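Local coordinates for protein 4-hydroxybutyrate coenzyme A transferase (Shewanella oneidensis, PDB 2OAS) that binds coenzyme A and probably transfers it between carboxylic acids such as acetate and 4-hydroxybutyrate, at residues R346-L351 with V380-T385; D205-G210 with K226-H231. All coordinates share one frame; numbering follows the deposited sequence.

Contact 1. Residues R346-L351 with V380-T385; sequences RSVIAL and VHYIVT
With CG anti to the backbone N (chi1 -179°), His381 lays its imidazole alongside the first part of the Arg346 side chain, while the chi1 of Val384 (-59°) puts its CG2 between the backbone N and the carbonyl carbon, from where it reaches CB of Ala350. CE1 of His381 packs 3.6 Å from CG of Arg346, and ND1 accepts a weak, long bond from Ser347 N. The guanidinium turns off to Asp205, with NH2 in a salt bridge to its carboxylate. Both methyls of Val384 reach CG1 of Val348, the two side chains crossing at about a right angle; the approach of CG2 to Ala350 CB is unusually close, perhaps partly through coordinate error. Further along this face, CG2 of Val348 abuts CB of Tyr382 at 3.4 Å, and the tyrosine ring turns its edge to Ser347 O. On the reverse face Ile349 and Ile383 touch through CB and CG1. Ile349 also anchors the backbone at both its polar atoms, its N donating to Tyr382 O at 2.9 Å and its O accepting from Val384 N, also at 2.9 Å. Helix 188-200 covers the valine face and helix 332-341 packs on Ser347 and Ile349. A parallel strand pair lodged between helical layers is characteristic of an alpha/beta sandwich, consistent with the Rossmann-related C-terminal domain of the acetyl-CoA hydrolase/transferase family.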
loop_
_atom_site.group_PDB
_atom_site.type_symbol
_atom_site.label_atom_id
_atom_site.label_comp_id
_atom_site.label_asym_id
_atom_site.label_seq_id
_atom_site.Cartn_x
_atom_site.Cartn_y
_atom_site.Cartn_z
ATOM N N ARG A 346 13.929 5.170 6.639
ATOM C CA ARG A 346 13.135 4.846 7.814
ATOM C C ARG A 346 11.870 5.677 7.788
ATOM O O ARG A 346 11.862 6.792 7.262
ATOM C CB ARG A 346 13.929 5.158 9.079
ATOM C CG ARG A 346 15.144 4.283 9.264
ATOM C CD ARG A 346 16.322 5.109 9.684
ATOM N NE ARG A 346 16.806 5.900 8.564
ATOM C CZ ARG A 346 17.267 7.141 8.671
ATOM N NH1 ARG A 346 17.305 7.733 9.854
ATOM N NH2 ARG A 346 17.687 7.789 7.588
ATOM N N SER A 347 10.794 5.131 8.337
ATOM C CA SER A 347 9.535 5.862 8.395
ATOM C C SER A 347 9.122 5.863 9.857
ATOM O O SER A 347 9.587 5.039 10.646
ATOM C CB SER A 347 8.443 5.182 7.552
ATOM O OG SER A 347 7.949 4.011 8.181
ATOM N N VAL A 348 8.240 6.789 10.213
ATOM C CA VAL A 348 7.781 6.885 11.571
ATOM C C VAL A 348 6.389 7.484 11.622
ATOM O O VAL A 348 6.102 8.496 10.969
ATOM C CB VAL A 348 8.736 7.762 12.429
ATOM C CG1 VAL A 348 8.151 8.002 13.796
ATOM C CG2 VAL A 348 10.086 7.075 12.581
ATOM N N ILE A 349 5.526 6.835 12.395
ATOM C CA ILE A 349 4.167 7.296 12.601
ATOM C C ILE A 349 4.185 7.877 14.004
ATOM O O ILE A 349 4.299 7.131 14.973
ATOM C CB ILE A 349 3.155 6.145 12.570
ATOM C CG1 ILE A 349 3.070 5.563 11.167
ATOM C CG2 ILE A 349 1.782 6.657 12.947
ATOM C CD1 ILE A 349 2.333 6.461 10.215
ATOM N N ALA A 350 4.093 9.207 14.092
ATOM C CA ALA A 350 4.116 9.930 15.364
ATOM C C ALA A 350 2.743 10.456 15.753
ATOM O O ALA A 350 2.084 11.139 14.972
ATOM C CB ALA A 350 5.098 11.088 15.284
ATOM N N LEU A 351 2.318 10.137 16.969
ATOM C CA LEU A 351 1.025 10.607 17.445
ATOM C C LEU A 351 0.969 10.612 18.963
ATOM O O LEU A 351 1.711 9.894 19.626
ATOM C CB LEU A 351 -0.093 9.731 16.897
ATOM C CG LEU A 351 -0.261 8.321 17.466
ATOM C CD1 LEU A 351 -1.420 7.672 16.744
ATOM C CD2 LEU A 351 0.997 7.493 17.289
ATOM N N VAL A 380 4.058 -0.466 8.276
ATOM C CA VAL A 380 4.678 0.146 9.430
ATOM C C VAL A 380 6.126 -0.217 9.761
ATOM O O VAL A 380 6.559 -1.362 9.641
ATOM C CB VAL A 380 3.789 -0.079 10.680
ATOM C CG1 VAL A 380 4.360 0.661 11.879
ATOM C CG2 VAL A 380 2.378 0.395 10.385
ATOM N N HIS A 381 6.872 0.797 10.166
ATOM C CA HIS A 381 8.251 0.608 10.549
ATOM C C HIS A 381 8.341 1.076 11.994
ATOM O O HIS A 381 8.446 0.265 12.898
ATOM C CB HIS A 381 9.188 1.432 9.645
ATOM C CG HIS A 381 10.643 1.272 9.967
ATOM N ND1 HIS A 381 11.638 1.900 9.249
ATOM C CD2 HIS A 381 11.272 0.561 10.938
ATOM C CE1 HIS A 381 12.815 1.580 9.760
ATOM N NE2 HIS A 381 12.619 0.769 10.786
ATOM N N TYR A 382 8.292 2.388 12.208
ATOM C CA TYR A 382 8.348 2.938 13.560
ATOM C C TYR A 382 7.057 3.631 13.945
ATOM O O TYR A 382 6.354 4.179 13.102
ATOM C CB TYR A 382 9.448 3.971 13.711
ATOM C CG TYR A 382 10.827 3.445 13.970
ATOM C CD1 TYR A 382 11.781 3.418 12.945
ATOM C CD2 TYR A 382 11.206 3.031 15.248
ATOM C CE1 TYR A 382 13.072 3.001 13.181
ATOM C CE2 TYR A 382 12.508 2.607 15.503
ATOM C CZ TYR A 382 13.438 2.595 14.459
ATOM O OH TYR A 382 14.732 2.180 14.675
ATOM N N ILE A 383 6.776 3.627 15.236
ATOM C CA ILE A 383 5.610 4.292 15.786
ATOM C C ILE A 383 6.131 4.954 17.054
ATOM O O ILE A 383 6.682 4.282 17.912
ATOM C CB ILE A 383 4.496 3.297 16.111
ATOM C CG1 ILE A 383 3.836 2.849 14.808
ATOM C CG2 ILE A 383 3.461 3.932 17.032
ATOM C CD1 ILE A 383 2.697 1.912 15.001
ATOM N N VAL A 384 5.996 6.274 17.149
ATOM C CA VAL A 384 6.486 7.005 18.317
ATOM C C VAL A 384 5.385 7.752 19.051
ATOM O O VAL A 384 4.423 8.237 18.459
ATOM C CB VAL A 384 7.556 8.043 17.951
ATOM C CG1 VAL A 384 8.733 7.388 17.280
ATOM C CG2 VAL A 384 6.953 9.079 17.039
ATOM N N THR A 385 5.574 7.867 20.352
ATOM C CA THR A 385 4.637 8.537 21.227
ATOM C C THR A 385 5.481 9.277 22.249
ATOM O O THR A 385 6.707 9.114 22.290
ATOM C CB THR A 385 3.749 7.489 21.931
ATOM O OG1 THR A 385 2.749 7.021 21.012
ATOM C CG2 THR A 385 3.081 8.056 23.148
#

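Contact 2. Residues D205-G210 with K226-H231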
loop_
_atom_site.group_PDB
_atom_site.type_symbol
_atom_site.label_atom_id
_atom_site.label_comp_id
_atom_site.label_asym_id
_atom_site.label_seq_id
_atom_site.Cartn_x
_atom_site.Cartn_y
_atom_site.Cartn_z
ATOM N N ASP A 205 19.935 12.694 5.956
ATOM C CA ASP A 205 18.613 12.126 5.741
ATOM C C ASP A 205 17.757 13.012 4.861
ATOM O O ASP A 205 17.840 14.235 4.933
ATOM C CB ASP A 205 17.899 11.912 7.065
ATOM C CG ASP A 205 18.281 10.610 7.729
ATOM O OD1 ASP A 205 19.237 9.936 7.279
ATOM O OD2 ASP A 205 17.619 10.258 8.724
ATOM N N CYS A 206 16.932 12.377 4.032
ATOM C CA CYS A 206 16.036 13.098 3.125
ATOM C C CYS A 206 14.635 13.168 3.743
ATOM O O CYS A 206 13.826 12.250 3.580
ATOM C CB CYS A 206 15.979 12.385 1.792
ATOM S SG CYS A 206 15.054 13.289 0.592
ATOM N N LEU A 207 14.353 14.271 4.427
ATOM C CA LEU A 207 13.092 14.468 5.134
ATOM C C LEU A 207 11.791 14.595 4.368
ATOM O O LEU A 207 11.734 15.077 3.226
ATOM C CB LEU A 207 13.191 15.694 6.045
ATOM C CG LEU A 207 14.344 15.818 7.044
ATOM C CD1 LEU A 207 14.282 17.184 7.714
ATOM C CD2 LEU A 207 14.269 14.698 8.048
ATOM N N GLN A 208 10.735 14.167 5.050
ATOM C CA GLN A 208 9.375 14.245 4.560
ATOM C C GLN A 208 8.486 14.341 5.795
ATOM O O GLN A 208 8.481 13.434 6.639
ATOM C CB GLN A 208 9.021 13.022 3.729
ATOM C CG GLN A 208 7.611 13.056 3.153
ATOM C CD GLN A 208 6.539 12.701 4.196
ATOM O OE1 GLN A 208 6.496 11.576 4.710
ATOM N NE2 GLN A 208 5.677 13.669 4.519
HETATM N N MSE A 209 7.746 15.448 5.892
HETATM C CA MSE A 209 6.863 15.707 7.026
HETATM C C MSE A 209 5.623 16.515 6.721
HETATM O O MSE A 209 5.456 17.037 5.626
HETATM C CB MSE A 209 7.601 16.480 8.097
HETATM C CG MSE A 209 8.631 15.710 8.843
HETATM SE SE MSE A 209 9.411 16.945 10.068
HETATM C CE MSE A 209 11.157 17.060 9.212
ATOM N N GLY A 210 4.773 16.635 7.741
ATOM C CA GLY A 210 3.550 17.403 7.636
ATOM C C GLY A 210 3.600 18.641 8.528
ATOM O O GLY A 210 4.662 18.985 9.053
ATOM N N LYS A 226 23.063 17.882 9.835
ATOM C CA LYS A 226 23.628 18.543 8.665
ATOM C C LYS A 226 23.453 17.737 7.390
ATOM O O LYS A 226 23.302 16.518 7.424
ATOM C CB LYS A 226 25.110 18.854 8.882
ATOM C CG LYS A 226 25.865 17.812 9.688
ATOM C CD LYS A 226 27.346 18.173 9.856
ATOM C CE LYS A 226 27.554 19.629 10.298
ATOM N NZ LYS A 226 26.886 19.955 11.589
ATOM N N ASP A 227 23.467 18.445 6.269
ATOM C CA ASP A 227 23.310 17.857 4.942
ATOM C C ASP A 227 21.976 17.157 4.779
ATOM O O ASP A 227 21.863 16.176 4.046
ATOM C CB ASP A 227 24.433 16.868 4.635
ATOM C CG ASP A 227 25.802 17.493 4.749
ATOM O OD1 ASP A 227 25.930 18.702 4.459
ATOM O OD2 ASP A 227 26.749 16.769 5.119
ATOM N N LEU A 228 20.967 17.662 5.477
ATOM C CA LEU A 228 19.639 17.092 5.389
ATOM C C LEU A 228 18.979 17.507 4.084
ATOM O O LEU A 228 19.186 18.618 3.600
ATOM C CB LEU A 228 18.793 17.554 6.566
ATOM C CG LEU A 228 18.656 16.607 7.762
ATOM C CD1 LEU A 228 19.964 15.897 8.051
ATOM C CD2 LEU A 228 18.187 17.420 8.966
ATOM N N GLY A 229 18.191 16.606 3.512
ATOM C CA GLY A 229 17.506 16.906 2.274
ATOM C C GLY A 229 16.015 17.039 2.497
ATOM O O GLY A 229 15.518 16.772 3.588
ATOM N N VAL A 230 15.296 17.449 1.462
ATOM C CA VAL A 230 13.855 17.622 1.563
ATOM C C VAL A 230 13.128 17.165 0.289
ATOM O O VAL A 230 13.392 17.660 -0.805
ATOM C CB VAL A 230 13.504 19.119 1.866
ATOM C CG1 VAL A 230 12.022 19.367 1.687
ATOM C CG2 VAL A 230 13.934 19.483 3.280
ATOM N N HIS A 231 12.231 16.200 0.454
ATOM C CA HIS A 231 11.396 15.669 -0.634
ATOM C C HIS A 231 10.101 15.295 0.083
ATOM O O HIS A 231 9.928 14.171 0.554
ATOM C CB HIS A 231 12.021 14.423 -1.267
ATOM C CG HIS A 231 11.304 13.974 -2.500
ATOM N ND1 HIS A 231 11.691 14.354 -3.766
ATOM C CD2 HIS A 231 10.152 13.281 -2.653
ATOM C CE1 HIS A 231 10.803 13.924 -4.646
ATOM N NE2 HIS A 231 9.859 13.270 -3.997
#
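Leu207 and Leu228 meet through one methyl of each, CD1 of the first lying 4.1 Å from CD2 of the second as the two side chains cross obliquely. Leu207 places its CG anti to the carbonyl carbon (chi1 -53°), which sets its CB and CG beside Gly229 O. The other methyl of Leu228, CD1, lies 3.8 Å from Asp205 N. An alanine in place of Leu228 would probably open a gap beside Leu207 CD1 and uncover the backbone at Asp205. On the reverse face Cys206 holds SG anti to its backbone N (chi1 -174°), which carries the sulfur to 3.7 Å from CB of His231. Gln208 rests CB against His231 O at 3.5 Å, then bends at chi2 and sends OE1 to Asn305 ND2. Three backbone bonds set the parallel register: Gly229 N to Asp205 O (2.8 Å), Leu207 N to Gly229 O and His231 N to Leu207 O. Helix 213-220 links the strands as a beta-alpha-beta unit. Because the polar ends of Asp205, Gln208 and His231 bond outside the pair, Asp205 to Arg346, Gln208 to Asn305 and His231 NE2 to Val289 O, the hydrogen bonding between the two segments is carried by the backbone.

Contacts 1 and 2 are two strand pairs of one sheet, their centres 16 Å apart, with strand 301-305 running between strands 206-208 and 346-350. A salt bridge spans that middle strand directly, Arg346 NH2 to Asp205 OD1 at 2.7 Å. Asn305 serves both neighbours, its backbone bonding to Val348 and Ala350. At their C-terminal ends both pairs approach bound coenzyme A, about 6 Å from the side chain of Gln208 and about 7 Å from that of Leu351. CoA-binding Gln332 joins them to the site, its side chain about 4 Å from that of Ile349 and about 6 Å from that of Gln208. Glu233, the covalent CoA site, is about 5 Å from Gln208, side chain to side chain, and CoA-binding Arg362 about 4 Å from Leu351.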